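Local coordinates for protein TarM (Staphylococcus aureus subsp. aureus 21178, PDB 4X7M) that belongs to the glycosyltransferases of the GT-B fold and is modelled here with UDP, at residues Y268-A273 / N292-E297. The protein carries 1 engineered substitution. Sequence-based numbering, arbitrary orientation.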
loop_
_atom_site.group_PDB
_atom_site.type_symbol
_atom_site.label_atom_id
_atom_site.label_comp_id
_atom_site.label_asym_id
_atom_site.label_seq_id
_atom_site.Cartn_x
_atom_site.Cartn_y
_atom_site.Cartn_z
ATOM N N TYR A 268 7.447 -0.062 17.888
ATOM C CA TYR A 268 8.302 1.127 17.914
ATOM C C TYR A 268 7.500 2.422 17.779
ATOM O O TYR A 268 7.707 3.343 18.574
ATOM C CB TYR A 268 9.401 1.007 16.836
ATOM C CG TYR A 268 10.393 2.159 16.794
ATOM C CD1 TYR A 268 11.461 2.226 17.691
ATOM C CD2 TYR A 268 10.328 3.125 15.793
ATOM C CE1 TYR A 268 12.423 3.240 17.604
ATOM C CE2 TYR A 268 11.277 4.155 15.708
ATOM C CZ TYR A 268 12.320 4.213 16.618
ATOM O OH TYR A 268 13.262 5.225 16.512
ATOM N N ILE A 269 6.579 2.490 16.787
ATOM C CA ILE A 269 5.685 3.640 16.588
ATOM C C ILE A 269 4.966 3.939 17.920
ATOM O O ILE A 269 5.017 5.080 18.410
ATOM C CB ILE A 269 4.654 3.391 15.437
ATOM C CG1 ILE A 269 5.334 3.383 14.071
ATOM C CG2 ILE A 269 3.499 4.427 15.472
ATOM C CD1 ILE A 269 4.519 2.743 12.928
ATOM N N ILE A 270 4.333 2.880 18.507
ATOM C CA ILE A 270 3.589 2.909 19.761
ATOM C C ILE A 270 4.438 3.405 20.939
ATOM O O ILE A 270 4.044 4.364 21.616
ATOM C CB ILE A 270 2.900 1.547 20.068
ATOM C CG1 ILE A 270 1.772 1.239 19.052
ATOM C CG2 ILE A 270 2.353 1.522 21.515
ATOM C CD1 ILE A 270 1.307 -0.254 18.985
ATOM N N GLU A 271 5.586 2.743 21.191
ATOM C CA GLU A 271 6.481 3.057 22.304
ATOM C C GLU A 271 6.884 4.542 22.328
ATOM O O GLU A 271 7.106 5.107 23.404
ATOM C CB GLU A 271 7.742 2.180 22.220
ATOM C CG GLU A 271 7.582 0.738 22.670
ATOM C CD GLU A 271 8.747 -0.184 22.334
ATOM O OE1 GLU A 271 8.661 -1.381 22.692
ATOM O OE2 GLU A 271 9.746 0.277 21.732
ATOM N N ASN A 272 6.957 5.161 21.137
ATOM C CA ASN A 272 7.374 6.542 20.941
ATOM C C ASN A 272 6.229 7.545 20.738
ATOM O O ASN A 272 6.461 8.663 20.270
ATOM C CB ASN A 272 8.415 6.601 19.820
ATOM C CG ASN A 272 9.707 5.925 20.198
ATOM O OD1 ASN A 272 10.508 6.452 20.979
ATOM N ND2 ASN A 272 9.916 4.725 19.689
ATOM N N ALA A 273 5.008 7.166 21.147
ATOM C CA ALA A 273 3.815 8.003 21.029
ATOM C C ALA A 273 3.898 9.283 21.855
ATOM O O ALA A 273 3.494 10.339 21.367
ATOM C CB ALA A 273 2.584 7.216 21.413
ATOM N N ASN A 292 -3.318 -0.364 28.000
ATOM C CA ASN A 292 -3.152 -1.393 29.026
ATOM C C ASN A 292 -1.970 -2.300 28.747
ATOM O O ASN A 292 -1.577 -3.091 29.607
ATOM C CB ASN A 292 -4.429 -2.227 29.151
ATOM C CG ASN A 292 -5.630 -1.452 29.578
ATOM O OD1 ASN A 292 -5.559 -0.579 30.472
ATOM N ND2 ASN A 292 -6.764 -1.784 28.965
ATOM N N GLN A 293 -1.407 -2.197 27.533
ATOM C CA GLN A 293 -0.259 -3.000 27.111
ATOM C C GLN A 293 1.013 -2.211 27.101
ATOM O O GLN A 293 2.076 -2.818 27.041
ATOM C CB GLN A 293 -0.494 -3.587 25.720
ATOM C CG GLN A 293 -1.535 -4.681 25.689
ATOM C CD GLN A 293 -1.851 -5.104 24.290
ATOM O OE1 GLN A 293 -1.921 -4.289 23.362
ATOM N NE2 GLN A 293 -2.066 -6.389 24.120
ATOM N N PHE A 294 0.924 -0.868 27.091
ATOM C CA PHE A 294 2.105 -0.015 26.994
ATOM C C PHE A 294 2.100 1.136 27.980
ATOM O O PHE A 294 1.042 1.633 28.348
ATOM C CB PHE A 294 2.294 0.523 25.553
ATOM C CG PHE A 294 2.439 -0.515 24.464
ATOM C CD1 PHE A 294 1.320 -1.053 23.838
ATOM C CD2 PHE A 294 3.694 -0.922 24.029
ATOM C CE1 PHE A 294 1.450 -2.019 22.847
ATOM C CE2 PHE A 294 3.823 -1.863 23.002
ATOM C CZ PHE A 294 2.698 -2.400 22.411
ATOM N N ASP A 295 3.296 1.569 28.380
ATOM C CA ASP A 295 3.532 2.682 29.297
ATOM C C ASP A 295 3.557 3.987 28.464
ATOM O O ASP A 295 4.561 4.694 28.452
ATOM C CB ASP A 295 4.879 2.477 30.062
ATOM C CG ASP A 295 4.852 1.536 31.266
ATOM O OD1 ASP A 295 3.765 1.396 31.902
ATOM O OD2 ASP A 295 5.932 0.999 31.623
ATOM N N VAL A 296 2.461 4.281 27.737
ATOM C CA VAL A 296 2.373 5.454 26.856
ATOM C C VAL A 296 0.905 5.927 26.862
ATOM O O VAL A 296 0.005 5.094 26.966
ATOM C CB VAL A 296 2.951 5.062 25.444
ATOM C CG1 VAL A 296 1.955 5.227 24.310
ATOM C CG2 VAL A 296 4.250 5.784 25.137
ATOM N N GLU A 297 0.659 7.245 26.800
ATOM C CA GLU A 297 -0.718 7.749 26.810
ATOM C C GLU A 297 -1.203 8.521 25.549
ATOM O O GLU A 297 -2.412 8.598 25.293
ATOM C CB GLU A 297 -1.117 8.397 28.174
ATOM C CG GLU A 297 -0.201 9.449 28.805
ATOM C CD GLU A 297 0.955 8.956 29.659
ATOM O OE1 GLU A 297 2.086 9.463 29.460
ATOM O OE2 GLU A 297 0.748 8.033 30.483
#
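The nearest CA atoms across the contact are those of Ala273 and Val296, 6.5 Å apart, where the C-terminal end of helix 264-271 meets the loop that follows helix 284-293. Side chains bridge this gap without direct hydrogen bonds. Ile270 sets its CG2 over the centre of the Phe294 ring, 3.5 Å from the centroid and 11° off the normal, which is the geometry of a CH-pi contact. With CG1 beside the backbone N (chi1 -67°), CG2 stands anti to it, and this methyl rather than CG1 meets the ring. Glu271 CG comes to the same ring obliquely and more loosely, 4.4 Å from Phe294 CD2. Val296 packs its two methyls against the helix end: CG1 lies 3.6 Å from Ala273 CB, while CG2 is 3.4 Å from the carbonyl Glu271 O. Asn272, where helical geometry ends, turns back on its own helix; its ND2 donates to Tyr268 O (2.8 Å), which Asn272 N reaches from the opposite face of the carbonyl plane. The two helices precede and follow strand 278-281, a member of the seven-stranded parallel sheet of one Rossmann-like domain. Ala273 also touches Val279 of that strand, Ile270 rests on Ile248, and Phe262 meets the Phe294 ring.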